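Local coordinates for SPbeta prophage-derived uncharacterized protein YorR (Bacillus subtilis, PDB 3KB2), which binds a guanosine phosphate at its P-loop, with a magnesium ion also bound, and probably acts as a nucleoside monophosphate kinase, perhaps on dTMP, at residues Glu7-Cys12 with Ser127-Tyr132; Val17-Ser22 with Tyr27-Gly32; Lys44-Phe49 with Arg86-Lys91; Phe63-Leu68 with Ala139-Tyr144. All coordinates share one frame; numbering follows the deposited sequence.

Interaction 1 of 4, residues Glu7-Cys12 with Ser127-Tyr132. With G3D (guanosine-3'-monophosphate-5'-diphosphate), chain C.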
# COMPACT_ATOMS: atom_id res chain seq x y z
N GLU A 7 -16.33 4.41 8.02
CA GLU A 7 -15.02 4.98 7.74
C GLU A 7 -14.02 4.60 8.81
O GLU A 7 -14.40 4.20 9.91
CB GLU A 7 -15.12 6.51 7.63
CG GLU A 7 -15.94 7.01 6.46
CD GLU A 7 -15.18 6.94 5.15
OE1 GLU A 7 -14.49 5.92 4.92
OE2 GLU A 7 -15.28 7.89 4.34
N GLY A 8 -12.75 4.72 8.47
CA GLY A 8 -11.71 4.39 9.42
C GLY A 8 -10.59 3.62 8.75
O GLY A 8 -10.76 3.10 7.64
N PRO A 9 -9.43 3.54 9.41
CA PRO A 9 -8.26 2.82 8.89
C PRO A 9 -8.53 1.33 8.76
O PRO A 9 -9.54 0.82 9.25
CB PRO A 9 -7.19 3.11 9.94
CG PRO A 9 -8.01 3.19 11.22
CD PRO A 9 -9.15 4.06 10.76
N ASP A 10 -7.61 0.63 8.11
CA ASP A 10 -7.71 -0.81 7.89
C ASP A 10 -7.77 -1.64 9.17
O ASP A 10 -7.29 -1.23 10.23
CB ASP A 10 -6.53 -1.31 7.08
CG ASP A 10 -6.58 -0.89 5.64
OD1 ASP A 10 -5.70 -1.32 4.87
OD2 ASP A 10 -7.50 -0.12 5.28
N CYS A 11 -8.35 -2.83 9.05
CA CYS A 11 -8.44 -3.75 10.16
C CYS A 11 -9.19 -3.20 11.37
O CYS A 11 -8.80 -3.44 12.52
CB CYS A 11 -7.04 -4.19 10.57
SG CYS A 11 -6.18 -5.08 9.25
N CYS A 12 -10.27 -2.46 11.11
CA CYS A 12 -11.05 -1.92 12.20
C CYS A 12 -12.49 -2.43 12.15
O CYS A 12 -13.42 -1.73 12.55
CB CYS A 12 -11.01 -0.39 12.19
SG CYS A 12 -9.40 0.30 12.69
N SER A 127 0.70 8.16 10.60
CA SER A 127 0.25 9.32 9.83
C SER A 127 -1.15 9.10 9.26
O SER A 127 -1.94 10.04 9.15
CB SER A 127 1.22 9.62 8.70
OG SER A 127 1.19 8.60 7.72
N ILE A 128 -1.45 7.86 8.90
CA ILE A 128 -2.76 7.55 8.35
C ILE A 128 -3.82 7.62 9.44
O ILE A 128 -4.90 8.16 9.22
CB ILE A 128 -2.77 6.15 7.71
CG1 ILE A 128 -1.94 6.18 6.43
CG2 ILE A 128 -4.19 5.73 7.39
CD1 ILE A 128 -1.87 4.84 5.75
N LEU A 129 -3.50 7.07 10.61
CA LEU A 129 -4.42 7.08 11.73
C LEU A 129 -4.73 8.52 12.14
O LEU A 129 -5.88 8.86 12.42
CB LEU A 129 -3.82 6.34 12.92
CG LEU A 129 -3.64 4.82 12.79
CD1 LEU A 129 -3.10 4.25 14.10
CD2 LEU A 129 -4.96 4.18 12.45
N GLU A 130 -3.70 9.36 12.16
CA GLU A 130 -3.85 10.76 12.53
C GLU A 130 -4.69 11.52 11.53
O GLU A 130 -5.49 12.36 11.91
CB GLU A 130 -2.48 11.44 12.64
CG GLU A 130 -2.08 11.81 14.06
CD GLU A 130 -3.13 12.64 14.78
OE1 GLU A 130 -3.60 13.66 14.20
OE2 GLU A 130 -3.49 12.28 15.93
N LEU A 131 -4.48 11.24 10.24
CA LEU A 131 -5.25 11.90 9.18
C LEU A 131 -6.73 11.61 9.36
O LEU A 131 -7.56 12.51 9.25
CB LEU A 131 -4.79 11.39 7.80
CG LEU A 131 -3.67 12.18 7.11
CD1 LEU A 131 -3.11 11.42 5.91
CD2 LEU A 131 -4.24 13.51 6.67
N TYR A 132 -7.06 10.35 9.66
CA TYR A 132 -8.44 9.95 9.88
C TYR A 132 -9.04 10.73 11.04
O TYR A 132 -10.14 11.26 10.94
CB TYR A 132 -8.54 8.44 10.15
CG TYR A 132 -8.84 7.60 8.92
CD1 TYR A 132 -7.86 6.79 8.33
CD2 TYR A 132 -10.09 7.64 8.33
CE1 TYR A 132 -8.14 6.05 7.17
CE2 TYR A 132 -10.38 6.91 7.18
CZ TYR A 132 -9.41 6.12 6.60
OH TYR A 132 -9.72 5.42 5.47
PB G3D C . -11.54 -3.87 7.71
O1B G3D C . -10.19 -3.59 7.06
O2B G3D C . -12.13 -2.80 8.52
O3B G3D C . -12.61 -4.30 6.52
PA G3D C . -12.51 -6.42 8.60
O3A G3D C . -11.48 -5.18 8.55
O1A G3D C . -13.85 -6.01 8.98
O2A G3D C . -12.32 -7.19 7.28
O5' G3D C . -11.91 -7.27 9.90
C5' G3D C . -10.43 -7.34 9.83
C4' G3D C . -10.28 -8.66 10.73
O4' G3D C . -10.67 -8.52 12.10
C3' G3D C . -10.91 -9.88 10.29
O3' G3D C . -10.06 -11.00 10.39
C2' G3D C . -12.28 -10.04 11.01
O2' G3D C . -12.63 -11.30 11.16
C1' G3D C . -11.60 -9.54 12.50
N9 G3D C . -12.74 -9.19 13.42
C8 G3D C . -13.99 -8.79 12.97
N7 G3D C . -14.58 -8.62 14.18
C5 G3D C . -13.82 -9.03 15.28
C6 G3D C . -14.15 -9.01 16.50
O6 G3D C . -15.12 -8.65 17.24
N1 G3D C . -12.98 -9.42 17.35
C2 G3D C . -11.92 -9.75 16.70
N2 G3D C . -10.76 -10.08 17.58
N3 G3D C . -11.56 -9.69 15.43
C4 G3D C . -12.66 -9.35 14.77
P1 G3D C . -9.74 -11.87 9.41
O4P G3D C . -10.61 -13.00 9.41
O5P G3D C . -8.29 -12.36 9.90
O6P G3D C . -9.35 -11.33 8.03
O HOH W 1 -9.14 2.36 5.05

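Interaction 2 of 4, residues Val17-Ser22 with Tyr27-Gly32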
# COMPACT_ATOMS: atom_id res chain seq x y z
N VAL A 17 -18.49 -5.38 10.21
CA VAL A 17 -19.66 -4.66 10.70
C VAL A 17 -20.67 -4.53 9.58
O VAL A 17 -21.86 -4.79 9.76
CB VAL A 17 -19.29 -3.26 11.24
CG1 VAL A 17 -20.55 -2.44 11.46
CG2 VAL A 17 -18.55 -3.40 12.54
N ALA A 18 -20.19 -4.12 8.41
CA ALA A 18 -21.03 -3.94 7.24
C ALA A 18 -21.84 -5.21 6.93
O ALA A 18 -23.04 -5.14 6.64
CB ALA A 18 -20.16 -3.57 6.04
N ALA A 19 -21.18 -6.35 6.99
CA ALA A 19 -21.83 -7.63 6.71
C ALA A 19 -22.89 -7.97 7.75
O ALA A 19 -23.94 -8.51 7.42
CB ALA A 19 -20.78 -8.75 6.67
N LYS A 20 -22.60 -7.65 9.01
CA LYS A 20 -23.52 -7.93 10.11
C LYS A 20 -24.73 -6.98 10.06
O LYS A 20 -25.87 -7.38 10.34
CB LYS A 20 -22.79 -7.79 11.46
CG LYS A 20 -21.68 -8.83 11.70
CD LYS A 20 -20.91 -8.54 12.99
CE LYS A 20 -20.22 -9.79 13.57
NZ LYS A 20 -19.36 -10.50 12.59
N LEU A 21 -24.49 -5.72 9.70
CA LEU A 21 -25.57 -4.74 9.60
C LEU A 21 -26.46 -5.09 8.42
O LEU A 21 -27.67 -4.95 8.48
CB LEU A 21 -24.99 -3.33 9.43
CG LEU A 21 -24.22 -2.73 10.61
CD1 LEU A 21 -23.58 -1.41 10.20
CD2 LEU A 21 -25.16 -2.53 11.80
N SER A 22 -25.84 -5.56 7.34
CA SER A 22 -26.57 -5.92 6.13
C SER A 22 -27.48 -7.13 6.33
O SER A 22 -28.58 -7.19 5.77
CB SER A 22 -25.58 -6.20 5.00
OG SER A 22 -26.26 -6.57 3.82
N TYR A 27 -29.63 -4.23 4.26
CA TYR A 27 -29.15 -3.18 3.37
C TYR A 27 -28.03 -3.76 2.51
O TYR A 27 -27.21 -4.54 2.98
CB TYR A 27 -28.57 -2.00 4.16
CG TYR A 27 -29.56 -1.12 4.89
CD1 TYR A 27 -30.94 -1.25 4.70
CD2 TYR A 27 -29.11 -0.15 5.78
CE1 TYR A 27 -31.84 -0.43 5.39
CE2 TYR A 27 -29.99 0.67 6.46
CZ TYR A 27 -31.35 0.53 6.27
OH TYR A 27 -32.19 1.34 7.01
N PRO A 28 -27.99 -3.39 1.22
CA PRO A 28 -26.92 -3.92 0.38
C PRO A 28 -25.63 -3.24 0.83
O PRO A 28 -25.68 -2.15 1.39
CB PRO A 28 -27.32 -3.47 -1.02
CG PRO A 28 -28.78 -3.26 -0.94
CD PRO A 28 -28.99 -2.67 0.42
N ILE A 29 -24.49 -3.87 0.57
CA ILE A 29 -23.18 -3.32 0.93
C ILE A 29 -22.43 -2.84 -0.32
O ILE A 29 -22.26 -3.59 -1.28
CB ILE A 29 -22.29 -4.38 1.61
CG1 ILE A 29 -22.99 -4.97 2.83
CG2 ILE A 29 -20.96 -3.75 2.01
CD1 ILE A 29 -22.19 -6.08 3.52
N ILE A 30 -21.96 -1.60 -0.28
CA ILE A 30 -21.24 -1.02 -1.42
C ILE A 30 -19.93 -0.38 -0.96
O ILE A 30 -19.91 0.36 0.02
CB ILE A 30 -22.12 0.05 -2.12
CG1 ILE A 30 -23.33 -0.63 -2.76
CG2 ILE A 30 -21.30 0.83 -3.15
CD1 ILE A 30 -24.37 0.32 -3.24
N LYS A 31 -18.84 -0.65 -1.68
CA LYS A 31 -17.54 -0.07 -1.36
C LYS A 31 -17.53 1.32 -2.00
O LYS A 31 -17.76 1.45 -3.20
CB LYS A 31 -16.42 -0.92 -1.95
CG LYS A 31 -16.39 -2.35 -1.44
CD LYS A 31 -15.92 -2.43 -0.00
CE LYS A 31 -14.47 -2.92 0.11
NZ LYS A 31 -13.47 -2.00 -0.53
N GLY A 32 -17.25 2.35 -1.21
CA GLY A 32 -17.24 3.70 -1.75
C GLY A 32 -15.96 4.12 -2.42
O GLY A 32 -15.93 4.39 -3.63

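Interaction 3 of 4, residues Lys44-Phe49 with Arg86-Lys91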
# COMPACT_ATOMS: atom_id res chain seq x y z
N LYS A 44 -14.70 12.25 -12.67
CA LYS A 44 -15.16 10.88 -12.53
C LYS A 44 -15.40 10.61 -11.04
O LYS A 44 -16.40 9.99 -10.67
CB LYS A 44 -14.12 9.87 -13.04
CG LYS A 44 -13.74 9.94 -14.52
CD LYS A 44 -14.84 9.45 -15.44
CE LYS A 44 -14.43 9.55 -16.91
NZ LYS A 44 -15.56 9.17 -17.81
N LEU A 45 -14.48 11.08 -10.19
CA LEU A 45 -14.55 10.87 -8.74
C LEU A 45 -15.83 11.43 -8.14
O LEU A 45 -16.59 10.72 -7.49
CB LEU A 45 -13.35 11.51 -8.03
CG LEU A 45 -13.21 11.37 -6.51
CD1 LEU A 45 -12.95 9.93 -6.12
CD2 LEU A 45 -12.08 12.25 -6.03
N PHE A 46 -16.05 12.72 -8.37
CA PHE A 46 -17.22 13.40 -7.85
C PHE A 46 -18.53 12.78 -8.35
O PHE A 46 -19.49 12.62 -7.58
CB PHE A 46 -17.18 14.87 -8.23
CG PHE A 46 -18.35 15.65 -7.72
CD1 PHE A 46 -18.56 15.81 -6.35
CD2 PHE A 46 -19.26 16.21 -8.61
CE1 PHE A 46 -19.66 16.51 -5.88
CE2 PHE A 46 -20.37 16.91 -8.15
CZ PHE A 46 -20.57 17.07 -6.78
N GLU A 47 -18.56 12.46 -9.63
CA GLU A 47 -19.74 11.86 -10.25
C GLU A 47 -20.16 10.58 -9.49
O GLU A 47 -21.34 10.39 -9.15
CB GLU A 47 -19.44 11.55 -11.71
CG GLU A 47 -20.56 10.85 -12.46
CD GLU A 47 -20.15 10.46 -13.88
OE1 GLU A 47 -19.20 9.64 -14.03
OE2 GLU A 47 -20.77 10.96 -14.84
N HIS A 48 -19.19 9.72 -9.22
CA HIS A 48 -19.47 8.48 -8.50
C HIS A 48 -19.98 8.71 -7.08
O HIS A 48 -20.92 8.05 -6.63
CB HIS A 48 -18.21 7.62 -8.45
CG HIS A 48 -18.46 6.24 -7.92
ND1 HIS A 48 -19.21 5.31 -8.60
CD2 HIS A 48 -18.12 5.67 -6.74
CE1 HIS A 48 -19.34 4.22 -7.86
NE2 HIS A 48 -18.68 4.41 -6.73
N PHE A 49 -19.35 9.64 -6.36
CA PHE A 49 -19.75 9.93 -5.00
C PHE A 49 -21.14 10.53 -4.96
O PHE A 49 -21.92 10.27 -4.05
CB PHE A 49 -18.76 10.89 -4.32
CG PHE A 49 -17.51 10.22 -3.84
CD1 PHE A 49 -17.56 8.97 -3.24
CD2 PHE A 49 -16.28 10.85 -3.97
CE1 PHE A 49 -16.41 8.35 -2.78
CE2 PHE A 49 -15.11 10.24 -3.51
CZ PHE A 49 -15.18 8.98 -2.91
N ARG A 86 -18.64 19.40 0.76
CA ARG A 86 -19.71 20.10 1.44
C ARG A 86 -21.04 19.82 0.73
O ARG A 86 -22.08 19.69 1.36
CB ARG A 86 -19.38 21.59 1.44
CG ARG A 86 -20.37 22.49 2.12
CD ARG A 86 -19.79 23.89 2.25
NE ARG A 86 -19.39 24.45 0.96
CZ ARG A 86 -18.16 24.85 0.66
NH1 ARG A 86 -17.19 24.76 1.57
NH2 ARG A 86 -17.89 25.37 -0.53
N PHE A 87 -21.00 19.72 -0.59
CA PHE A 87 -22.21 19.45 -1.36
C PHE A 87 -22.76 18.06 -1.03
O PHE A 87 -23.95 17.89 -0.81
CB PHE A 87 -21.90 19.57 -2.86
CG PHE A 87 -23.04 19.23 -3.76
CD1 PHE A 87 -23.23 17.94 -4.22
CD2 PHE A 87 -23.94 20.22 -4.16
CE1 PHE A 87 -24.28 17.62 -5.07
CE2 PHE A 87 -25.00 19.91 -5.01
CZ PHE A 87 -25.17 18.61 -5.46
N ILE A 88 -21.88 17.07 -0.99
CA ILE A 88 -22.30 15.69 -0.69
C ILE A 88 -22.87 15.55 0.72
O ILE A 88 -23.84 14.82 0.93
CB ILE A 88 -21.14 14.71 -0.86
CG1 ILE A 88 -20.74 14.65 -2.34
CG2 ILE A 88 -21.53 13.33 -0.37
CD1 ILE A 88 -19.45 13.92 -2.57
N GLU A 89 -22.27 16.25 1.68
CA GLU A 89 -22.73 16.20 3.06
C GLU A 89 -24.15 16.76 3.18
O GLU A 89 -25.02 16.15 3.78
CB GLU A 89 -21.78 16.98 3.96
CG GLU A 89 -20.36 16.44 3.94
CD GLU A 89 -19.44 17.21 4.86
OE1 GLU A 89 -19.38 18.45 4.71
OE2 GLU A 89 -18.78 16.58 5.72
N ASP A 90 -24.36 17.94 2.61
CA ASP A 90 -25.68 18.56 2.67
C ASP A 90 -26.71 17.64 2.01
O ASP A 90 -27.85 17.53 2.45
CB ASP A 90 -25.65 19.91 1.96
CG ASP A 90 -27.02 20.55 1.87
OD1 ASP A 90 -27.56 20.98 2.92
OD2 ASP A 90 -27.57 20.61 0.75
N LYS A 91 -26.29 16.97 0.95
CA LYS A 91 -27.18 16.09 0.23
C LYS A 91 -27.66 14.84 0.99
O LYS A 91 -28.74 14.30 0.70
CB LYS A 91 -26.51 15.70 -1.09
CG LYS A 91 -27.35 14.81 -1.98
CD LYS A 91 -26.72 14.66 -3.34
CE LYS A 91 -27.55 13.72 -4.18
NZ LYS A 91 -27.19 13.73 -5.62

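Interaction 4 of 4, residues Phe63-Leu68 with Ala139-Tyr144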
# COMPACT_ATOMS: atom_id res chain seq x y z
N PHE A 63 -15.95 5.83 2.26
CA PHE A 63 -16.58 6.82 1.41
C PHE A 63 -15.73 8.10 1.20
O PHE A 63 -14.52 8.02 1.03
CB PHE A 63 -17.96 7.13 2.02
CG PHE A 63 -18.93 7.79 1.07
CD1 PHE A 63 -18.84 7.59 -0.30
CD2 PHE A 63 -19.95 8.60 1.57
CE1 PHE A 63 -19.76 8.20 -1.17
CE2 PHE A 63 -20.86 9.21 0.71
CZ PHE A 63 -20.77 9.01 -0.66
N VAL A 64 -16.39 9.27 1.21
CA VAL A 64 -15.72 10.55 0.98
C VAL A 64 -14.60 10.88 1.97
O VAL A 64 -13.63 11.54 1.60
CB VAL A 64 -16.73 11.75 0.99
CG1 VAL A 64 -17.71 11.63 -0.18
CG2 VAL A 64 -17.50 11.80 2.32
N TYR A 65 -14.71 10.44 3.21
CA TYR A 65 -13.66 10.76 4.17
C TYR A 65 -12.39 9.98 3.91
O TYR A 65 -11.30 10.55 3.97
CB TYR A 65 -14.19 10.58 5.59
CG TYR A 65 -15.38 11.49 5.83
CD1 TYR A 65 -15.24 12.89 5.75
CD2 TYR A 65 -16.65 10.96 6.03
CE1 TYR A 65 -16.34 13.72 5.86
CE2 TYR A 65 -17.75 11.79 6.14
CZ TYR A 65 -17.60 13.16 6.05
OH TYR A 65 -18.73 13.96 6.16
N SER A 66 -12.50 8.69 3.60
CA SER A 66 -11.31 7.92 3.29
C SER A 66 -10.64 8.54 2.06
O SER A 66 -9.42 8.49 1.92
CB SER A 66 -11.65 6.47 2.98
OG SER A 66 -12.28 5.85 4.08
N ASN A 67 -11.43 9.11 1.15
CA ASN A 67 -10.86 9.73 -0.03
C ASN A 67 -9.92 10.86 0.37
O ASN A 67 -8.81 10.95 -0.15
CB ASN A 67 -11.93 10.28 -0.96
CG ASN A 67 -11.34 11.06 -2.12
OD1 ASN A 67 -10.73 10.49 -3.02
ND2 ASN A 67 -11.51 12.36 -2.09
N LEU A 68 -10.36 11.70 1.30
CA LEU A 68 -9.56 12.80 1.79
C LEU A 68 -8.24 12.35 2.42
O LEU A 68 -7.23 13.05 2.33
CB LEU A 68 -10.37 13.60 2.82
CG LEU A 68 -11.20 14.76 2.25
CD1 LEU A 68 -11.91 14.34 0.98
CD2 LEU A 68 -12.20 15.21 3.31
N ALA A 139 -15.34 16.64 10.01
CA ALA A 139 -16.51 16.24 9.24
C ALA A 139 -17.63 17.25 9.41
O ALA A 139 -17.87 17.74 10.52
CB ALA A 139 -16.97 14.87 9.67
N GLY A 140 -18.31 17.56 8.32
CA GLY A 140 -19.42 18.50 8.37
C GLY A 140 -20.70 17.81 8.81
O GLY A 140 -21.76 18.42 8.90
N LEU A 141 -20.59 16.51 9.08
CA LEU A 141 -21.72 15.72 9.53
C LEU A 141 -21.40 15.12 10.89
O LEU A 141 -20.24 14.87 11.19
CB LEU A 141 -22.00 14.58 8.54
CG LEU A 141 -22.72 14.94 7.24
CD1 LEU A 141 -22.62 13.80 6.24
CD2 LEU A 141 -24.17 15.26 7.55
N HIS A 142 -22.43 14.91 11.69
CA HIS A 142 -22.28 14.32 13.01
C HIS A 142 -21.72 12.93 12.75
O HIS A 142 -22.11 12.29 11.77
CB HIS A 142 -23.64 14.21 13.70
CG HIS A 142 -23.58 13.74 15.12
ND1 HIS A 142 -23.26 12.44 15.46
CD2 HIS A 142 -23.78 14.40 16.29
CE1 HIS A 142 -23.27 12.32 16.78
NE2 HIS A 142 -23.59 13.49 17.31
N THR A 143 -20.82 12.46 13.61
CA THR A 143 -20.22 11.14 13.44
C THR A 143 -20.21 10.33 14.74
O THR A 143 -20.20 10.91 15.82
CB THR A 143 -18.78 11.26 12.90
OG1 THR A 143 -17.95 11.92 13.87
CG2 THR A 143 -18.76 12.10 11.62
N TYR A 144 -20.24 9.01 14.63
CA TYR A 144 -20.21 8.14 15.80
C TYR A 144 -18.95 7.30 15.68
O TYR A 144 -18.70 6.69 14.64
CB TYR A 144 -21.42 7.22 15.86
CG TYR A 144 -22.75 7.90 15.64
CD1 TYR A 144 -23.23 8.11 14.35
CD2 TYR A 144 -23.54 8.31 16.72
CE1 TYR A 144 -24.46 8.69 14.13
CE2 TYR A 144 -24.78 8.90 16.51
CZ TYR A 144 -25.23 9.09 15.21
OH TYR A 144 -26.46 9.67 14.97

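Interaction 1 of 4, residues Glu7-Cys12 with Ser127-Tyr132
Leu-129 reaches Pro-9 through a single methyl: its CD2 lies 3.4 Å from CG of Pro-9, tighter than ordinary van der Waals contact, and the leucine side chain meets the proline ring at about a right angle. With CG beside the backbone N and opposite the carbonyl carbon (chi1 -68°), this branch swings off helix 122-137 and ends against the CB-CG side of the proline, while the rest of the residue stands back. Three residues on, Tyr-132 lays its ring flat along the backbone of Gly-8 and Pro-9. Gly-8 CA is 3.9 Å from the centroid of the Tyr-132 ring and Pro-9 CD 4.1 Å from it, two CH-pi contacts on one face. The peptide joining Gly-8 to Pro-9 spans that face, its carbonyl carbon and nitrogen both offset toward the rim. Gly-8 has a positive phi of 137°, a backbone turn that suits glycine, and it opens the P-loop, here in a variant form, that leads from strand 3-7 into helix 14-25. Farther along this loop the backbone faces the bound guanosine-3'-monophosphate-5'-diphosphate: Cys-11 N donates to O1B of the ligand at 2.8 Å, and Cys-12 N to its O2B at 3.2 Å. Lys-14 N, Ser-15 N and Thr-16 OG1 also hydrogen-bond the ligand. The tyrosine covers the start of the loop, and its hydroxyl is held from two quarters. Ser-66 OG on helix 64-70 is one hydrogen-bond partner; a water 3.1 Å from Tyr-132 OH is the other, and this water donates to Asp-10 OD2 over 3.0 Å, bridging helix and loop.

Interaction 2 of 4, residues Val17-Ser22 with Tyr27-Gly32
A chi1 of 179° sets the Ser-22 hydroxyl trans to its backbone nitrogen and beside the carbonyl carbon, which turns OG to the peptide oxygen of Tyr-27, while Ile-29, with CG1 beside its own nitrogen (chi1 -56°) and an extended chi2, sends CD1 to the helix. Ser-22 OG donates to Tyr-27 O at a modelled 2.4 Å, too short for the exact length to be trusted. Ser-22 CB also packs against Ile-29 CG1 at 3.6 Å. One turn back along the helix, Ala-18 O lies 3.4 Å from Ile-29 CD1 and Ala-19 CA 3.6 Å from that methyl, which therefore rests on backbone more than on side chains. Ala-18 CB adds contact at 4.1 Å to the same CD1. The small alanines let the isoleucine come close to the helix backbone. The ring of Tyr-27 leads away from this contact; its OH is hydrogen-bonded to Thr-2 N. Segment 17-22 of helix 14-25 and strand 29-31 run roughly antiparallel, at 152° with axes 9.5 Å apart. The helix is the connection of a beta-alpha-beta crossover between parallel strands 3-7 and 29-31, with strand 58-61 lying between them in the sheet, while Leu-21 packs on helix 153-166.

Interaction 3 of 4, residues Lys44-Phe49 with Arg86-Lys91
Helix segments 44-49 and 86-91 run nearly parallel, 6° between their directions, but their axes stay 11.3 Å apart. The closest CA atoms, those of Phe-49 and Ile-88, are 7.6 Å from each other, so side chains of some length must span the gap. Phe-46 and Phe-87 both carry CG trans to the backbone nitrogen (chi1 177° in Phe-87), which brings the two rings toward each other along the outer side of the pair. There Phe-87 CD1 comes to the edge of the Phe-46 ring, 3.8 Å from CZ of Phe-46. The ring centroids are 5.9 Å apart and the planes turned obliquely, by 61°. Ile-88 fills the inner side with two atoms. Its CG1 lies 4.1 Å from Phe-46 CE1, the two side chains lying alongside and pointing opposite ways, and its CD1 presses on Phe-49 CB at 3.6 Å. The Phe-49 ring itself turns away from helix 82-92 and meets the ring of Phe-63; Val-64 of helix 64-70 touches both Phe-49 and Ile-88 from the inner side. Beside this core, Lys-91 makes a salt bridge to Asp-54. The contact between the two segments is carbon against carbon throughout, so its hold comes from hydrophobic burial and shape, graded from buried Ile-88 and Phe-49 to exposed Phe-87.

Interaction 4 of 4, residues Phe63-Leu68 with Ala139-Tyr144
Tyr-65 spans the distance to Ala-139 and Leu-141 with its side chain, the two backbones staying well apart. CB points toward the 139-144 segment, and CG beside the backbone nitrogen (chi1 -60°) carries the ring outward from the first turn of helix 64-70. One face of the ring lies on Val-64 CG2, which sits 3.7 Å above the plane of the Tyr-65 ring over its centre. Halfway out, CE1 meets Ala-139 CB at 4.0 Å, and CZ follows at 4.1 Å from the same methyl. Ala-139 and Gly-140 belong to the turn between helix 122-137 and strand 143-147, the outermost strand on one side of the parallel sheet, whose 2-3-1-4-5 order is that of nucleoside monophosphate kinases. At the tip, Tyr-65 OH packs 3.9 Å from Leu-141 CD1 and 4.1 Å from Leu-141 CB, the leucine side chain lying across the end of the tyrosine. The hydroxyl's polar partner is Glu-89 OE2 of helix 82-92, which also accepts a hydrogen bond from Gly-140 N; one carboxylate oxygen therefore holds the phenol and the turn together. At the other end of the residue, Tyr-65 N makes a weak hydrogen bond to Glu-7 OE2.

In the fold
From the N terminus, the P-loop of interaction 1 comes first, but its partner on helix 122-137 arrives late, so this contact spans interactions 2 and 3. Interaction 2 closes a short loop at once, tying helix 14-25 to edge strand 29-31, and closes before interactions 3 and 4 open. Interaction 3 then brings helix 42-52 against helix 82-92. Interaction 4 starts within that span at helix 64-70 and closes only at 139-144, crossing both interaction 3 and interaction 1. Polar bridges follow these crossings: Ser-66 connects interactions 4 and 1, Glu-89 connects 3 and 4. Interactions 2 and 4 thus reach the two edge strands, while interaction 3 joins two helices to one side.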